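Gamma-glutamyltransferase 1 Threonine peptidase. MEROPS family T03 (Pseudomonas nitroreducens, PDB 7D9E) transfers the gamma-glutamyl group of glutathione and related donors to amino acids, peptides or water. Local coordinates at the interface of chains A and B. Coordinates in Å, arbitrary orientation; residue numbers count along the deposited sequence, not the author numbering. Chains: chain A, Gamma-glutamyltransferase 1 Threonine peptidase. MEROPS family T03; chain B, Gamma-glutamyltransferase 1 Threonine peptidase. MEROPS family T03.

Contact 1: the interface of chains A and B. Residues chain A 282, 292-294, 299, 303; chain B 106-107, 110-111.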
# COMPACT_ATOMS: atom_id res chain seq x y z
N LYS A 282 -21.87 2.83 -5.40
CA LYS A 282 -21.93 3.20 -6.82
C LYS A 282 -22.96 2.35 -7.56
O LYS A 282 -23.69 2.86 -8.42
CB LYS A 282 -20.56 3.08 -7.49
CG LYS A 282 -20.63 3.38 -8.98
CD LYS A 282 -19.25 3.48 -9.59
CE LYS A 282 -19.31 4.19 -10.94
NZ LYS A 282 -20.20 3.44 -11.87
N VAL A 292 -23.12 9.46 -17.69
CA VAL A 292 -22.18 10.44 -17.16
C VAL A 292 -20.77 10.05 -17.61
O VAL A 292 -20.34 8.90 -17.44
CB VAL A 292 -22.28 10.52 -15.63
CG1 VAL A 292 -21.23 11.45 -15.06
CG2 VAL A 292 -23.67 11.00 -15.25
N GLU A 293 -20.05 11.01 -18.21
CA GLU A 293 -18.75 10.70 -18.77
C GLU A 293 -17.67 10.65 -17.70
O GLU A 293 -17.70 11.38 -16.69
CB GLU A 293 -18.38 11.72 -19.83
CG GLU A 293 -19.23 11.58 -21.09
CD GLU A 293 -18.87 12.58 -22.15
OE1 GLU A 293 -18.64 13.76 -21.82
OE2 GLU A 293 -18.78 12.16 -23.32
N LEU A 294 -16.70 9.77 -17.93
CA LEU A 294 -15.58 9.61 -17.02
C LEU A 294 -14.87 10.95 -16.83
O LEU A 294 -14.52 11.62 -17.81
CB LEU A 294 -14.60 8.59 -17.58
CG LEU A 294 -13.25 8.40 -16.91
CD1 LEU A 294 -13.45 7.99 -15.46
CD2 LEU A 294 -12.43 7.35 -17.64
N TYR A 299 -19.26 13.32 -12.64
CA TYR A 299 -18.67 12.05 -12.23
C TYR A 299 -17.82 12.24 -10.99
O TYR A 299 -17.93 11.49 -10.01
CB TYR A 299 -17.81 11.50 -13.36
CG TYR A 299 -17.18 10.16 -13.05
CD1 TYR A 299 -17.93 8.99 -13.10
CD2 TYR A 299 -15.84 10.05 -12.69
CE1 TYR A 299 -17.38 7.76 -12.80
CE2 TYR A 299 -15.28 8.83 -12.40
CZ TYR A 299 -16.06 7.68 -12.46
OH TYR A 299 -15.52 6.45 -12.19
N LEU A 303 -18.31 10.70 -7.15
CA LEU A 303 -17.33 9.93 -6.38
C LEU A 303 -17.04 10.60 -5.05
O LEU A 303 -16.89 9.93 -4.02
CB LEU A 303 -16.03 9.72 -7.15
CG LEU A 303 -16.08 8.99 -8.49
CD1 LEU A 303 -14.68 8.42 -8.81
CD2 LEU A 303 -17.12 7.89 -8.57
N ASN B 106 -13.67 1.12 -11.89
CA ASN B 106 -14.75 1.75 -12.65
C ASN B 106 -14.37 1.88 -14.12
O ASN B 106 -15.20 1.64 -15.00
CB ASN B 106 -15.05 3.15 -12.10
CG ASN B 106 -15.66 3.11 -10.71
OD1 ASN B 106 -16.08 2.07 -10.22
ND2 ASN B 106 -15.77 4.28 -10.11
N ASN B 107 -13.12 2.24 -14.40
CA ASN B 107 -12.68 2.43 -15.78
C ASN B 107 -12.72 1.13 -16.56
O ASN B 107 -13.11 1.11 -17.74
CB ASN B 107 -11.27 3.01 -15.75
CG ASN B 107 -11.24 4.39 -15.15
OD1 ASN B 107 -12.30 4.98 -14.89
ND2 ASN B 107 -10.05 4.93 -14.94
N ASP B 110 -16.96 -0.43 -15.79
CA ASP B 110 -18.09 0.41 -16.16
C ASP B 110 -17.86 1.17 -17.45
O ASP B 110 -18.76 1.23 -18.29
CB ASP B 110 -18.43 1.38 -15.03
CG ASP B 110 -18.92 0.66 -13.77
OD1 ASP B 110 -19.14 -0.57 -13.82
OD2 ASP B 110 -19.07 1.32 -12.72
N PHE B 111 -16.68 1.75 -17.64
CA PHE B 111 -16.40 2.44 -18.90
C PHE B 111 -15.79 1.53 -19.95
O PHE B 111 -15.68 1.94 -21.11
CB PHE B 111 -15.53 3.67 -18.65
CG PHE B 111 -16.22 4.72 -17.84
CD1 PHE B 111 -17.17 5.54 -18.41
CD2 PHE B 111 -15.93 4.87 -16.49
CE1 PHE B 111 -17.83 6.50 -17.67
CE2 PHE B 111 -16.59 5.83 -15.73
CZ PHE B 111 -17.55 6.64 -16.33
O HOH W 1 -12.87 6.39 -12.49
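A:Lys282 and B:Asp110 meet tip to tip between the large and small subunits of this gamma-glutamyltranspeptidase, an Ntn-hydrolase whose two chains arise from one precursor. From CB the lysine runs out nearly straight, its CG anti to the backbone N. A:Lys282 CD packs on the amide of B:Asn106, 3.5 Å from that residue's OD1, and CE continues past ND2 of the same amide. The chain then bends at its last torsion (chi4 -59°), which carries NZ to the carboxylate. There A:Lys282 NZ makes a salt bridge of 2.5 Å with B:Asp110 OD2, approaching on the anti side and 29° out of the carboxylate plane. A second polar centre is the phenol OH of A:Tyr299. B:Asn106 ND2 donates to A:Tyr299 OH at 3.0 Å; the amide stands almost perpendicular to the ring, and the phenol oxygen lies somewhat out of the amide plane. Water 1 links the same OH to B:Asn107 OD1. B:Phe111 fills the apolar side: its CE2 edge lies 3.6 Å from A:Tyr299 CE1, with the ring planes 72° apart in an edge-to-face pair. A:Leu294 lays CB over the centre of the B:Phe111 face, 3.7 Å from the centroid, while its methyl CD1 lies in van der Waals contact with B:Asn107 OD1, at 3.3 Å. At the rim of the phenylalanine, in its plane, lies the carbonyl oxygen of A:Val292.

Contact 2: the interface of chains A and B. Residues chain A 278, 303, 307, 310-311; chain B 95, 98-99, 103, 125-126.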
# COMPACT_ATOMS: atom_id res chain seq x y z
N LEU A 278 -17.60 1.67 -1.51
CA LEU A 278 -17.52 2.45 -2.75
C LEU A 278 -18.23 1.73 -3.88
O LEU A 278 -19.04 2.32 -4.61
CB LEU A 278 -16.06 2.69 -3.12
CG LEU A 278 -15.31 3.68 -2.22
CD1 LEU A 278 -13.81 3.41 -2.35
CD2 LEU A 278 -15.62 5.13 -2.49
N LEU A 303 -18.31 10.70 -7.15
CA LEU A 303 -17.33 9.93 -6.38
C LEU A 303 -17.04 10.60 -5.05
O LEU A 303 -16.89 9.93 -4.02
CB LEU A 303 -16.03 9.72 -7.15
CG LEU A 303 -16.08 8.99 -8.49
CD1 LEU A 303 -14.68 8.42 -8.81
CD2 LEU A 303 -17.12 7.89 -8.57
N GLU A 307 -17.20 9.19 -1.30
CA GLU A 307 -16.00 9.18 -0.47
C GLU A 307 -16.23 9.88 0.87
O GLU A 307 -15.65 9.47 1.88
CB GLU A 307 -14.82 9.78 -1.23
CG GLU A 307 -14.42 8.86 -2.40
CD GLU A 307 -13.69 9.55 -3.52
OE1 GLU A 307 -13.63 10.80 -3.55
OE2 GLU A 307 -13.19 8.82 -4.41
N VAL A 310 -17.58 7.14 3.15
CA VAL A 310 -16.54 6.14 3.39
C VAL A 310 -15.54 6.65 4.42
O VAL A 310 -15.16 5.93 5.35
CB VAL A 310 -15.86 5.78 2.06
CG1 VAL A 310 -14.62 4.92 2.30
CG2 VAL A 310 -16.83 5.08 1.16
N PHE A 311 -15.08 7.89 4.26
CA PHE A 311 -14.07 8.38 5.19
C PHE A 311 -14.67 8.72 6.55
O PHE A 311 -13.96 8.65 7.56
CB PHE A 311 -13.31 9.55 4.59
CG PHE A 311 -12.18 9.11 3.70
CD1 PHE A 311 -10.94 8.82 4.25
CD2 PHE A 311 -12.38 8.92 2.34
CE1 PHE A 311 -9.90 8.38 3.44
CE2 PHE A 311 -11.33 8.47 1.52
CZ PHE A 311 -10.10 8.21 2.08
N SER B 95 -3.63 7.51 1.71
CA SER B 95 -5.08 7.47 1.80
C SER B 95 -5.76 7.52 0.44
O SER B 95 -6.99 7.38 0.38
CB SER B 95 -5.60 8.61 2.66
OG SER B 95 -5.24 9.87 2.11
N PHE B 98 -7.17 3.25 -2.03
CA PHE B 98 -8.40 2.55 -2.37
C PHE B 98 -9.29 3.39 -3.26
O PHE B 98 -10.06 2.84 -4.06
CB PHE B 98 -9.09 1.99 -1.13
CG PHE B 98 -9.32 2.98 -0.03
CD1 PHE B 98 -10.37 3.87 -0.10
CD2 PHE B 98 -8.51 2.96 1.09
CE1 PHE B 98 -10.60 4.77 0.93
CE2 PHE B 98 -8.74 3.85 2.15
CZ PHE B 98 -9.79 4.75 2.05
N THR B 99 -9.22 4.73 -3.18
CA THR B 99 -9.96 5.51 -4.16
C THR B 99 -9.35 5.38 -5.55
O THR B 99 -10.09 5.41 -6.55
CB THR B 99 -10.11 6.98 -3.76
OG1 THR B 99 -8.83 7.60 -3.70
CG2 THR B 99 -10.88 7.13 -2.43
N GLN B 103 -11.30 3.84 -8.86
CA GLN B 103 -11.38 4.50 -10.16
C GLN B 103 -10.92 3.57 -11.26
O GLN B 103 -11.57 3.47 -12.30
CB GLN B 103 -10.57 5.80 -10.14
CG GLN B 103 -11.30 6.92 -9.37
CD GLN B 103 -10.41 8.10 -9.06
OE1 GLN B 103 -10.37 9.08 -9.82
NE2 GLN B 103 -9.69 8.02 -7.95
N HIS B 125 -9.07 12.70 -5.89
CA HIS B 125 -9.33 12.14 -4.58
C HIS B 125 -10.01 13.15 -3.67
O HIS B 125 -9.62 14.32 -3.62
CB HIS B 125 -7.99 11.72 -3.96
CG HIS B 125 -8.09 11.19 -2.57
ND1 HIS B 125 -8.61 9.95 -2.28
CD2 HIS B 125 -7.74 11.75 -1.38
CE1 HIS B 125 -8.56 9.76 -0.97
NE2 HIS B 125 -8.05 10.84 -0.40
N HIS B 126 -11.00 12.67 -2.92
CA HIS B 126 -11.64 13.43 -1.86
C HIS B 126 -11.75 12.52 -0.64
O HIS B 126 -11.91 11.31 -0.78
CB HIS B 126 -13.03 13.90 -2.29
CG HIS B 126 -13.78 14.62 -1.21
ND1 HIS B 126 -13.35 15.83 -0.70
CD2 HIS B 126 -14.91 14.31 -0.55
CE1 HIS B 126 -14.18 16.21 0.25
NE2 HIS B 126 -15.14 15.31 0.35
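A:Phe311 and B:Phe98 point at each other tip to tip, their CZ atoms 3.5 Å apart. B:Phe98 sets CG between its backbone N and carbonyl carbon (chi1 52°), a torsion that brings its CZ to the tip of A:Phe311. Beside this pair, B:His125 brings CE1 to 3.7 Å from A:Phe311 CZ, and the carbonyl oxygen of B:Ser95 lies at the edge of the A:Phe311 ring, in its plane. A:Leu278 CD1 touches B:Phe98 CD1 loosely at 4.1 Å, the two side chains crossing at about a right angle. Farther along, A:Leu303 CD1 rests on B:Gln103 CG at 3.7 Å. Between these apolar contacts A:Glu307 stretches beyond CG toward chain B. A:Glu307 OE2 lies 3.5 Å from the methyl CG2 of B:Thr99, while OE1 accepts a weak hydrogen bond from B:His126 N. The glutamate thus lies along the B:His126 backbone, whose carbonyl oxygen is close to CB. Behind the methyl, B:Thr99 OG1 shares a 2.8 Å hydrogen bond with B:His125 ND1, which would help fix the turn of the imidazole. B:Gln103 NE2 donates to B:Thr99 O from above the carbonyl plane. The patch joins chain A helices 271-284 and 297-317 to chain B helix 97-109 and short strand 125-126, with its centre about 16 Å from the nucleophile B:Thr1.

Contact 3: the interface of chains A and B. Residues chain A 74-75, 205, 208, 217, 222, 225-226; chain B 30, 33, 35.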
# COMPACT_ATOMS: atom_id res chain seq x y z
N ILE A 74 13.11 -4.37 3.67
CA ILE A 74 13.05 -5.36 4.74
C ILE A 74 12.79 -4.74 6.10
O ILE A 74 12.54 -5.48 7.06
CB ILE A 74 14.30 -6.27 4.78
CG1 ILE A 74 15.59 -5.46 4.99
CG2 ILE A 74 14.38 -7.12 3.51
CD1 ILE A 74 16.80 -6.34 5.25
N GLY A 75 12.82 -3.42 6.22
CA GLY A 75 12.57 -2.74 7.47
C GLY A 75 11.17 -2.19 7.67
O GLY A 75 10.96 -1.42 8.61
N THR A 205 23.47 -8.63 4.66
CA THR A 205 22.23 -8.90 5.38
C THR A 205 21.36 -9.88 4.60
O THR A 205 20.81 -10.84 5.16
CB THR A 205 21.49 -7.59 5.61
OG1 THR A 205 22.29 -6.73 6.42
CG2 THR A 205 20.14 -7.80 6.28
N ARG A 208 22.65 -13.42 4.86
CA ARG A 208 22.23 -14.06 6.11
C ARG A 208 20.78 -14.50 6.04
O ARG A 208 20.43 -15.60 6.50
CB ARG A 208 22.44 -13.11 7.29
CG ARG A 208 23.91 -12.78 7.54
CD ARG A 208 24.15 -12.09 8.87
NE ARG A 208 23.43 -10.83 9.01
CZ ARG A 208 23.89 -9.65 8.61
NH1 ARG A 208 25.07 -9.57 8.02
NH2 ARG A 208 23.15 -8.56 8.78
N PHE A 217 16.88 -12.17 10.91
CA PHE A 217 16.30 -10.84 11.08
C PHE A 217 15.76 -10.63 12.48
O PHE A 217 15.92 -9.54 13.05
CB PHE A 217 15.20 -10.59 10.04
CG PHE A 217 14.77 -9.17 9.98
CD1 PHE A 217 13.81 -8.70 10.86
CD2 PHE A 217 15.34 -8.28 9.07
CE1 PHE A 217 13.42 -7.38 10.84
CE2 PHE A 217 14.94 -6.97 9.03
CZ PHE A 217 13.99 -6.51 9.92
N THR A 222 21.35 -9.76 12.34
CA THR A 222 20.61 -8.56 11.94
C THR A 222 19.78 -8.02 13.09
O THR A 222 19.73 -6.80 13.31
CB THR A 222 19.72 -8.88 10.75
OG1 THR A 222 20.54 -9.25 9.62
CG2 THR A 222 18.87 -7.65 10.40
N LEU A 225 22.01 -6.02 15.33
CA LEU A 225 22.35 -4.71 14.79
C LEU A 225 21.18 -3.75 14.89
O LEU A 225 21.36 -2.55 15.15
CB LEU A 225 22.79 -4.85 13.33
CG LEU A 225 24.10 -5.61 13.12
CD1 LEU A 225 24.34 -5.86 11.65
CD2 LEU A 225 25.26 -4.82 13.74
N LEU A 226 19.97 -4.25 14.67
CA LEU A 226 18.78 -3.41 14.81
C LEU A 226 18.64 -2.93 16.24
O LEU A 226 18.39 -1.74 16.50
CB LEU A 226 17.54 -4.19 14.35
CG LEU A 226 16.27 -3.40 14.08
CD1 LEU A 226 15.33 -4.27 13.24
CD2 LEU A 226 15.56 -3.02 15.35
N VAL B 30 19.96 0.94 9.78
CA VAL B 30 20.56 0.07 10.79
C VAL B 30 22.04 -0.06 10.47
O VAL B 30 22.44 -0.73 9.51
CB VAL B 30 19.87 -1.30 10.83
CG1 VAL B 30 20.60 -2.22 11.80
CG2 VAL B 30 18.42 -1.11 11.24
N ALA B 33 23.99 -3.13 8.83
CA ALA B 33 23.06 -3.97 8.09
C ALA B 33 22.56 -3.31 6.81
O ALA B 33 22.19 -4.02 5.86
CB ALA B 33 21.84 -4.34 8.95
N PHE B 35 19.83 -1.41 5.94
CA PHE B 35 18.45 -1.19 5.56
C PHE B 35 17.79 -0.11 6.41
O PHE B 35 18.18 0.13 7.56
CB PHE B 35 17.60 -2.47 5.63
CG PHE B 35 17.47 -3.05 7.00
CD1 PHE B 35 18.43 -3.91 7.52
CD2 PHE B 35 16.35 -2.75 7.77
CE1 PHE B 35 18.28 -4.45 8.77
CE2 PHE B 35 16.20 -3.29 9.04
CZ PHE B 35 17.16 -4.14 9.54
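B:Ala33 offers its backbone carbonyl O to helix 200-212 of chain A, where A:Thr205 OG1 donates a 2.8 Å hydrogen bond in the carbonyl plane, on a lone pair. Two residues on in the same chain B loop, B:Phe35 inserts its ring among several chain A segments and has 78 Å² of its surface hidden there. With CG between the backbone N and the carbonyl carbon, chi1 64° turns the ring to A:Ile74 and A:Phe217. A:Ile74 lies over one face toward its rim, CG1 3.7 Å from B:Phe35 CG and its CD1 near B:Phe35 CD1. A:Gly75 CA comes against B:Phe35 CD2. Over the same face as A:Ile74, A:Phe217 CE2 comes to 3.6 Å from B:Phe35 CZ. B:Phe35 CE1 touches the methyl CG2 of A:Thr222, also at 3.6 Å. That methyl is turned to the phenylalanine while the threonine hydroxyl faces A:Arg208, whose NH2 donates to A:Thr222 OG1 at 2.8 Å, in the guanidinium plane; this bond within chain A may steady the methyl's orientation. The opposite face of B:Phe35 carries CG2 of B:Val30, from its own chain. The other branch of that valine, CG1, packs on helix 221-233, 3.5 Å from the carbonyl oxygen of A:Leu225 and 3.7 Å from A:Leu226 CA.

Contact 1 and contact 2 are neighbours, the centres of their C-alpha atoms about 13 Å apart. They share A:Leu303 and draw on the same three helices, 271-284 and 297-317 of chain A and 97-109 of chain B, as neighbouring parts of one seam built largely on these helices. Between the centres of their C-alpha atoms, contact 3 lies about 45 Å from contact 1 and 36 Å from contact 2; it uses helices 200-212, 214-219 and 221-233 and a loop of chain A against a chain B loop. The two chains are therefore joined at widely separated places, as suits subunits that remain together after cleavage of one precursor.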